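Local coordinates for ABC transporter, substrate-binding protein (PDB 4EDP) that probably serves as the extracellular solute-binding component of an ABC transporter, capturing a substrate and delivering it to the membrane permease, at residues T52-F57 and I65-G70; I89-E94 and Y280-Y285. One frame throughout, in Å; residues are numbered along the deposited sequence.

Contact 1 of 2, residues T52-F57 and I65-G70; sequences TVFEPF and IVLDIG
Phe54 reaches from helix 46-61 to strand 65-69, and its ring offers one face to a methyl of Leu67. Leu67 CD2 sits over that face, 4.0 Å from the centroid of the Phe54 ring and 17° off the ring normal. This is a CH-pi contact. The methyl is displaced toward the rim, and its closest ring atom is Phe54 CE2, 3.8 Å from Leu67 CD2. The other branch, Leu67 CD1, also touches CE2, so the fork of the leucine meets that corner of the ring. Val53 CG1 lies against the opposite face, and the ring is held between two methyl groups.

Ile65 fills the hollow between the two phenylalanines. Its long branch has CG1 anti to the carbonyl carbon (chi1 -70°) and is then fully extended, which carries CD1 in to the helix. There Ile65 CD1 lies 3.5 Å from the backbone O of Phe54. Ile65 CD1 is also 3.9 Å from Phe54 CB and 3.8 Å from Phe57 CD2. The short branch, Ile65 CG2, packs against Phe54 CB and CD1 at the root of the ring. The isoleucine runs nearly perpendicular to both phenylalanine side chains.

The helix and strand are the second and third elements of a beta-alpha-beta unit that starts with strand 37-41, as expected for a periplasmic-binding-protein fold. The short segments run roughly antiparallel, at 149°, with axes 9.5 Å apart. Strand 65-69 pairs in parallel with strand 37-41, whose Val39 touches Phe54, Ile65 and Leu67.

No hydrogen bond crosses between the segments. Farther along the helix, the Phe57 ring meets the Phe282 ring edge-to-face. Leu67 also touches Lys50, one turn before Phe54.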
ATOM      1  N   THR A  52      10.951 -18.038   5.461  1.00 30.36           N
ATOM      2  CA  THR A  52      11.277 -17.465   4.172  1.00 28.87           C
ATOM      3  C   THR A  52      12.281 -16.324   4.178  1.00 26.75           C
ATOM      4  O   THR A  52      13.172 -16.280   3.335  1.00 28.32           O
ATOM      5  CB  THR A  52       9.985 -16.928   3.514  1.00 28.74           C
ATOM      6  OG1 THR A  52       9.046 -18.004   3.384  1.00 29.30           O
ATOM      7  CG2 THR A  52      10.279 -16.315   2.134  1.00 27.76           C
ATOM      8  N   VAL A  53      12.138 -15.411   5.130  1.00 24.87           N
ATOM      9  CA  VAL A  53      12.970 -14.219   5.189  1.00 23.98           C
ATOM     10  C   VAL A  53      14.067 -14.141   6.255  1.00 24.10           C
ATOM     11  O   VAL A  53      15.255 -14.026   5.940  1.00 24.70           O
ATOM     12  CB  VAL A  53      12.052 -12.980   5.379  1.00 22.88           C
ATOM     13  CG1 VAL A  53      12.875 -11.698   5.529  1.00 24.22           C
ATOM     14  CG2 VAL A  53      11.081 -12.873   4.207  1.00 22.68           C
ATOM     15  N   PHE A  54      13.674 -14.235   7.511  1.00 24.72           N
ATOM     16  CA  PHE A  54      14.615 -14.029   8.591  1.00 25.91           C
ATOM     17  C   PHE A  54      15.627 -15.125   8.872  1.00 27.50           C
ATOM     18  O   PHE A  54      16.807 -14.840   9.056  1.00 26.22           O
ATOM     19  CB  PHE A  54      13.849 -13.664   9.853  1.00 25.93           C
ATOM     20  CG  PHE A  54      12.968 -12.465   9.673  1.00 27.33           C
ATOM     21  CD1 PHE A  54      13.519 -11.235   9.358  1.00 27.23           C
ATOM     22  CD2 PHE A  54      11.597 -12.555   9.830  1.00 27.42           C
ATOM     23  CE1 PHE A  54      12.717 -10.125   9.179  1.00 27.39           C
ATOM     24  CE2 PHE A  54      10.793 -11.433   9.666  1.00 28.42           C
ATOM     25  CZ  PHE A  54      11.358 -10.223   9.328  1.00 27.91           C
ATOM     26  N   GLU A  55      15.175 -16.366   8.917  1.00 29.89           N
ATOM     27  CA  GLU A  55      16.082 -17.467   9.220  1.00 32.22           C
ATOM     28  C   GLU A  55      17.237 -17.605   8.240  1.00 31.98           C
ATOM     29  O   GLU A  55      18.385 -17.814   8.664  1.00 31.61           O
ATOM     30  CB  GLU A  55      15.310 -18.779   9.341  1.00 34.73           C
ATOM     31  CG  GLU A  55      14.587 -18.962  10.669  1.00 40.09           C
ATOM     32  CD  GLU A  55      15.534 -19.249  11.838  1.00 47.47           C
ATOM     33  OE1 GLU A  55      16.764 -19.039  11.704  1.00 50.25           O
ATOM     34  OE2 GLU A  55      15.042 -19.706  12.902  1.00 54.20           O
ATOM     35  N   PRO A  56      16.955 -17.501   6.931  1.00 29.97           N
ATOM     36  CA  PRO A  56      18.074 -17.641   6.020  1.00 30.45           C
ATOM     37  C   PRO A  56      19.124 -16.561   6.239  1.00 29.50           C
ATOM     38  O   PRO A  56      20.319 -16.853   6.204  1.00 30.71           O
ATOM     39  CB  PRO A  56      17.417 -17.538   4.646  1.00 30.17           C
ATOM     40  CG  PRO A  56      16.042 -18.042   4.876  1.00 30.69           C
ATOM     41  CD  PRO A  56      15.669 -17.493   6.214  1.00 29.67           C
ATOM     42  N   PHE A  57      18.678 -15.331   6.487  1.00 28.27           N
ATOM     43  CA  PHE A  57      19.585 -14.212   6.746  1.00 27.72           C
ATOM     44  C   PHE A  57      20.396 -14.494   8.013  1.00 29.38           C
ATOM     45  O   PHE A  57      21.629 -14.403   8.015  1.00 30.46           O
ATOM     46  CB  PHE A  57      18.795 -12.906   6.901  1.00 26.22           C
ATOM     47  CG  PHE A  57      19.665 -11.698   7.122  1.00 24.50           C
ATOM     48  CD1 PHE A  57      20.211 -11.024   6.049  1.00 23.58           C
ATOM     49  CD2 PHE A  57      19.926 -11.244   8.399  1.00 25.57           C
ATOM     50  CE1 PHE A  57      21.020  -9.913   6.246  1.00 24.88           C
ATOM     51  CE2 PHE A  57      20.725 -10.134   8.611  1.00 26.82           C
ATOM     52  CZ  PHE A  57      21.278  -9.467   7.532  1.00 27.39           C
ATOM     53  N   ILE A  65      17.864 -13.150  15.025  1.00 34.87           N
ATOM     54  CA  ILE A  65      16.845 -12.149  14.720  1.00 33.22           C
ATOM     55  C   ILE A  65      15.723 -12.247  15.749  1.00 34.47           C
ATOM     56  O   ILE A  65      15.279 -13.343  16.130  1.00 35.81           O
ATOM     57  CB  ILE A  65      16.330 -12.257  13.268  1.00 31.66           C
ATOM     58  CG1 ILE A  65      17.443 -11.813  12.316  1.00 32.28           C
ATOM     59  CG2 ILE A  65      15.100 -11.361  13.055  1.00 30.36           C
ATOM     60  CD1 ILE A  65      17.090 -11.816  10.864  1.00 31.28           C
ATOM     61  N   VAL A  66      15.336 -11.091  16.264  1.00 33.99           N
ATOM     62  CA  VAL A  66      14.272 -10.986  17.241  1.00 34.82           C
ATOM     63  C   VAL A  66      13.194 -10.077  16.687  1.00 33.30           C
ATOM     64  O   VAL A  66      13.484  -8.969  16.225  1.00 31.42           O
ATOM     65  CB  VAL A  66      14.794 -10.414  18.563  1.00 37.06           C
ATOM     66  CG1 VAL A  66      13.644  -9.939  19.442  1.00 39.79           C
ATOM     67  CG2 VAL A  66      15.640 -11.453  19.277  1.00 38.36           C
ATOM     68  N   LEU A  67      11.953 -10.542  16.702  1.00 33.39           N
ATOM     69  CA  LEU A  67      10.866  -9.729  16.187  1.00 32.34           C
ATOM     70  C   LEU A  67      10.089  -9.039  17.299  1.00 33.31           C
ATOM     71  O   LEU A  67       9.868  -9.612  18.363  1.00 36.64           O
ATOM     72  CB  LEU A  67       9.898 -10.572  15.353  1.00 32.55           C
ATOM     73  CG  LEU A  67      10.457 -11.407  14.201  1.00 32.51           C
ATOM     74  CD1 LEU A  67       9.297 -12.004  13.400  1.00 34.48           C
ATOM     75  CD2 LEU A  67      11.336 -10.582  13.294  1.00 30.49           C
ATOM     76  N   ASP A  68       9.705  -7.795  17.053  1.00 31.77           N
ATOM     77  CA  ASP A  68       8.893  -7.018  17.973  1.00 33.12           C
ATOM     78  C   ASP A  68       7.655  -6.783  17.127  1.00 32.68           C
ATOM     79  O   ASP A  68       7.670  -5.964  16.190  1.00 28.76           O
ATOM     80  CB  ASP A  68       9.598  -5.724  18.369  1.00 33.66           C
ATOM     81  CG  ASP A  68       8.823  -4.920  19.415  1.00 38.64           C
ATOM     82  OD1 ASP A  68       7.632  -4.614  19.198  1.00 42.72           O
ATOM     83  OD2 ASP A  68       9.420  -4.559  20.445  1.00 45.04           O
ATOM     84  N   ILE A  69       6.592  -7.529  17.416  1.00 31.34           N
ATOM     85  CA  ILE A  69       5.405  -7.472  16.563  1.00 31.74           C
ATOM     86  C   ILE A  69       4.250  -6.625  17.080  1.00 31.68           C
ATOM     87  O   ILE A  69       4.148  -6.344  18.269  1.00 33.24           O
ATOM     88  CB  ILE A  69       4.899  -8.898  16.234  1.00 33.31           C
ATOM     89  CG1 ILE A  69       4.246  -9.552  17.442  1.00 36.91           C
ATOM     90  CG2 ILE A  69       6.045  -9.768  15.723  1.00 33.95           C
ATOM     91  CD1 ILE A  69       3.769 -10.963  17.156  1.00 40.69           C
ATOM     92  N   GLY A  70       3.378  -6.235  16.158  1.00 29.95           N
ATOM     93  CA  GLY A  70       2.206  -5.413  16.458  1.00 30.06           C
ATOM     94  C   GLY A  70       1.758  -4.723  15.183  1.00 27.69           C
ATOM     95  O   GLY A  70       2.374  -4.905  14.130  1.00 26.07           O
TER

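Contact 2 of 2, residues I89-E94 and Y280-Y285; sequences ITYLAE and YEFINY. With ACT (acetate ion), chain E.
Ile89 and Phe282 make the apolar part of this contact. Ile89 CD1 meets the CD2-CE2 bond of the ring obliquely, 3.3 Å from Phe282 CD2 and 3.5 Å from Phe282 CE2. With chi1 at -177°, the Phe282 ring extends away from its backbone N and reaches off helix 276-286 toward the strand. The CZ of Tyr91 adds a looser contact, 4.0 Å from Phe282 CE2.

Between the aromatic side chains, the tyrosine oxygen does the touching. Tyr91 OH lies at the edge of the Phe282 ring, near its plane, 3.2 Å from Phe282 CE2 and 3.4 Å from Phe282 CZ. The hydroxyl thus faces ring C-H groups. The helix and strand lie far apart in sequence but pack within one lobe, in keeping with the solute-binding-protein fold. Strand 89-93 runs between strands 37-41 and 262-269 in the sheet, parallel to the first and antiparallel to the second. Helix 276-286 packs on this sheet, and its Ile283 touches Ile269.

The polar interaction goes to a small bound ion. Tyr91 OH donates a hydrogen bond of 2.6 Å to acetate O. That oxygen lies at the edge of the tyrosine ring, near its plane; the rest of the ion turns out of it. Acetate CH3 is 3.6 Å from Tyr91 CE2. The ion probably comes from the crystallisation liquor. On the backbone side, Tyr91 O accepts a hydrogen bond from Arg75 NH1.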
ATOM      1  N   ILE A  89      15.619  -2.264  12.802  1.00 22.30           N
ATOM      2  CA  ILE A  89      14.918  -1.948  11.564  1.00 21.44           C
ATOM      3  C   ILE A  89      13.422  -2.050  11.756  1.00 20.39           C
ATOM      4  O   ILE A  89      12.937  -2.877  12.530  1.00 20.50           O
ATOM      5  CB  ILE A  89      15.352  -2.783  10.368  1.00 22.52           C
ATOM      6  CG1 ILE A  89      15.025  -4.238  10.559  1.00 24.44           C
ATOM      7  CG2 ILE A  89      16.844  -2.578  10.053  1.00 25.43           C
ATOM      8  CD1 ILE A  89      15.034  -4.960   9.258  1.00 27.08           C
ATOM      9  N   THR A  90      12.704  -1.217  11.011  1.00 18.00           N
ATOM     10  CA  THR A  90      11.270  -1.106  11.136  1.00 18.39           C
ATOM     11  C   THR A  90      10.512  -1.228   9.826  1.00 16.58           C
ATOM     12  O   THR A  90      10.775  -0.490   8.865  1.00 14.23           O
ATOM     13  CB  THR A  90      10.938   0.268  11.753  1.00 18.47           C
ATOM     14  OG1 THR A  90      11.554   0.379  13.054  1.00 18.58           O
ATOM     15  CG2 THR A  90       9.429   0.479  11.878  1.00 21.15           C
ATOM     16  N   TYR A  91       9.584  -2.173   9.802  1.00 15.87           N
ATOM     17  CA  TYR A  91       8.687  -2.397   8.657  1.00 15.62           C
ATOM     18  C   TYR A  91       7.374  -1.636   8.920  1.00 15.83           C
ATOM     19  O   TYR A  91       6.741  -1.831   9.959  1.00 16.94           O
ATOM     20  CB  TYR A  91       8.327  -3.882   8.505  1.00 15.59           C
ATOM     21  CG  TYR A  91       9.308  -4.829   7.845  1.00 17.41           C
ATOM     22  CD1 TYR A  91      10.419  -5.311   8.512  1.00 19.17           C
ATOM     23  CD2 TYR A  91       9.062  -5.316   6.567  1.00 18.71           C
ATOM     24  CE1 TYR A  91      11.286  -6.226   7.901  1.00 20.35           C
ATOM     25  CE2 TYR A  91       9.913  -6.214   5.956  1.00 18.20           C
ATOM     26  CZ  TYR A  91      11.027  -6.668   6.629  1.00 20.50           C
ATOM     27  OH  TYR A  91      11.859  -7.571   6.027  1.00 19.93           O
ATOM     28  N   LEU A  92       6.964  -0.770   7.995  1.00 15.31           N
ATOM     29  CA  LEU A  92       5.705  -0.026   8.108  1.00 15.42           C
ATOM     30  C   LEU A  92       5.116   0.272   6.741  1.00 15.12           C
ATOM     31  O   LEU A  92       5.818   0.266   5.721  1.00 14.03           O
ATOM     32  CB  LEU A  92       5.911   1.348   8.790  1.00 14.69           C
ATOM     33  CG  LEU A  92       6.332   1.427  10.270  1.00 16.13           C
ATOM     34  CD1 LEU A  92       6.850   2.828  10.638  1.00 15.56           C
ATOM     35  CD2 LEU A  92       5.163   0.999  11.148  1.00 15.49           C
ATOM     36  N   ALA A  93       3.811   0.515   6.724  1.00 16.80           N
ATOM     37  CA  ALA A  93       3.160   1.017   5.530  1.00 15.48           C
ATOM     38  C   ALA A  93       3.789   2.409   5.337  1.00 15.46           C
ATOM     39  O   ALA A  93       4.112   3.097   6.313  1.00 15.36           O
ATOM     40  CB  ALA A  93       1.651   1.126   5.731  1.00 16.88           C
ATOM     41  N   GLU A  94       3.979   2.831   4.094  1.00 15.09           N
ATOM     42  CA  GLU A  94       4.634   4.119   3.837  1.00 14.25           C
ATOM     43  C   GLU A  94       4.001   5.302   4.600  1.00 14.93           C
ATOM     44  O   GLU A  94       4.726   6.185   5.087  1.00 14.66           O
ATOM     45  CB  GLU A  94       4.663   4.421   2.329  1.00 13.96           C
ATOM     46  CG  GLU A  94       5.487   5.656   2.031  1.00 16.60           C
ATOM     47  CD  GLU A  94       5.459   6.112   0.593  1.00 20.40           C
ATOM     48  OE1 GLU A  94       4.665   5.571  -0.208  1.00 18.51           O
ATOM     49  OE2 GLU A  94       6.230   7.051   0.288  1.00 21.82           O
ATOM     50  N   TYR A 280      21.805  -2.366   7.209  1.00 19.66           N
ATOM     51  CA  TYR A 280      21.952  -2.102   5.774  1.00 19.15           C
ATOM     52  C   TYR A 280      22.015  -3.407   4.979  1.00 20.08           C
ATOM     53  O   TYR A 280      21.399  -3.521   3.928  1.00 20.29           O
ATOM     54  CB  TYR A 280      23.201  -1.273   5.482  1.00 19.76           C
ATOM     55  CG  TYR A 280      23.008   0.211   5.633  1.00 19.99           C
ATOM     56  CD1 TYR A 280      22.391   0.941   4.630  1.00 19.74           C
ATOM     57  CD2 TYR A 280      23.468   0.895   6.751  1.00 19.21           C
ATOM     58  CE1 TYR A 280      22.218   2.307   4.748  1.00 20.78           C
ATOM     59  CE2 TYR A 280      23.299   2.269   6.874  1.00 21.28           C
ATOM     60  CZ  TYR A 280      22.674   2.966   5.870  1.00 18.56           C
ATOM     61  OH  TYR A 280      22.483   4.331   5.962  1.00 18.01           O
ATOM     62  N   GLU A 281      22.785  -4.380   5.465  1.00 20.79           N
ATOM     63  CA  GLU A 281      22.888  -5.676   4.794  1.00 20.79           C
ATOM     64  C   GLU A 281      21.513  -6.315   4.675  1.00 20.46           C
ATOM     65  O   GLU A 281      21.173  -6.903   3.642  1.00 20.39           O
ATOM     66  CB  GLU A 281      23.868  -6.618   5.534  1.00 22.97           C
ATOM     67  CG  GLU A 281      25.323  -6.201   5.397  1.00 25.83           C
ATOM     68  CD  GLU A 281      26.274  -7.037   6.238  1.00 33.23           C
ATOM     69  OE1 GLU A 281      25.819  -7.771   7.132  1.00 36.84           O
ATOM     70  OE2 GLU A 281      27.488  -6.931   6.021  1.00 39.01           O
ATOM     71  N   PHE A 282      20.710  -6.197   5.723  1.00 20.00           N
ATOM     72  CA  PHE A 282      19.395  -6.783   5.694  1.00 19.59           C
ATOM     73  C   PHE A 282      18.469  -6.125   4.669  1.00 17.69           C
ATOM     74  O   PHE A 282      17.745  -6.829   3.948  1.00 18.32           O
ATOM     75  CB  PHE A 282      18.718  -6.768   7.062  1.00 20.76           C
ATOM     76  CG  PHE A 282      17.383  -7.436   7.037  1.00 20.98           C
ATOM     77  CD1 PHE A 282      17.271  -8.788   7.262  1.00 21.49           C
ATOM     78  CD2 PHE A 282      16.253  -6.725   6.706  1.00 21.20           C
ATOM     79  CE1 PHE A 282      16.046  -9.420   7.183  1.00 23.37           C
ATOM     80  CE2 PHE A 282      15.017  -7.347   6.638  1.00 22.31           C
ATOM     81  CZ  PHE A 282      14.913  -8.691   6.878  1.00 21.14           C
ATOM     82  N   ILE A 283      18.481  -4.800   4.589  1.00 16.73           N
ATOM     83  CA  ILE A 283      17.614  -4.104   3.618  1.00 14.67           C
ATOM     84  C   ILE A 283      18.022  -4.509   2.208  1.00 15.06           C
ATOM     85  O   ILE A 283      17.171  -4.806   1.350  1.00 15.16           O
ATOM     86  CB  ILE A 283      17.624  -2.573   3.821  1.00 13.32           C
ATOM     87  CG1 ILE A 283      17.019  -2.229   5.187  1.00 16.01           C
ATOM     88  CG2 ILE A 283      16.863  -1.845   2.668  1.00 12.22           C
ATOM     89  CD1 ILE A 283      16.965  -0.724   5.528  1.00 16.95           C
ATOM     90  N   ASN A 284      19.330  -4.549   1.967  1.00 17.34           N
ATOM     91  CA  ASN A 284      19.849  -4.957   0.665  1.00 17.61           C
ATOM     92  C   ASN A 284      19.396  -6.382   0.333  1.00 17.50           C
ATOM     93  O   ASN A 284      19.026  -6.688  -0.805  1.00 17.09           O
ATOM     94  CB  ASN A 284      21.372  -4.853   0.624  1.00 18.77           C
ATOM     95  CG  ASN A 284      21.921  -5.029  -0.768  1.00 20.30           C
ATOM     96  OD1 ASN A 284      21.526  -4.327  -1.696  1.00 17.81           O
ATOM     97  ND2 ASN A 284      22.856  -5.951  -0.919  1.00 20.75           N
ATOM     98  N   TYR A 285      19.398  -7.249   1.343  1.00 18.05           N
ATOM     99  CA  TYR A 285      18.928  -8.622   1.200  1.00 18.36           C
ATOM    100  C   TYR A 285      17.431  -8.672   0.875  1.00 18.14           C
ATOM    101  O   TYR A 285      17.006  -9.409  -0.035  1.00 17.69           O
ATOM    102  CB  TYR A 285      19.249  -9.371   2.499  1.00 18.54           C
ATOM    103  CG  TYR A 285      18.523 -10.667   2.763  1.00 20.14           C
ATOM    104  CD1 TYR A 285      18.976 -11.878   2.237  1.00 24.02           C
ATOM    105  CD2 TYR A 285      17.431 -10.692   3.615  1.00 21.15           C
ATOM    106  CE1 TYR A 285      18.312 -13.091   2.523  1.00 22.14           C
ATOM    107  CE2 TYR A 285      16.768 -11.881   3.905  1.00 22.47           C
ATOM    108  CZ  TYR A 285      17.213 -13.071   3.352  1.00 23.31           C
ATOM    109  OH  TYR A 285      16.543 -14.239   3.650  1.00 25.53           O
TER
HETATM  110  C   ACT E 403       9.879  -9.027   3.465  1.00 27.30           C
HETATM  111  O   ACT E 403      11.034  -8.605   3.748  1.00 25.80           O
HETATM  112  OXT ACT E 403       9.615  -9.162   2.241  1.00 27.78           O
HETATM  113  CH3 ACT E 403       8.862  -9.368   4.515  1.00 25.30           C

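Contact 2 is the more buried: its three touching residues are all buried, whereas in contact 1 Ile65 and Leu67 are partly exposed. Both reach the same sheet, contact 1 through strand 65-69 and contact 2 through strand 89-93, on either side of strand 37-41. Their centres are 11 Å apart. Helices 46-61 and 276-286 also meet directly. Phe54 CE1 packs 3.5 Å from Phe282 CZ. A probable hydrogen bond of 2.6 Å joins Val53 O to Tyr285 OH. In chemistry, contact 1 is aliphatic methyls against phenylalanine rings within one beta-alpha-beta unit. Contact 2 adds a hydroxyl and a bound acetate, and joins elements distant in sequence.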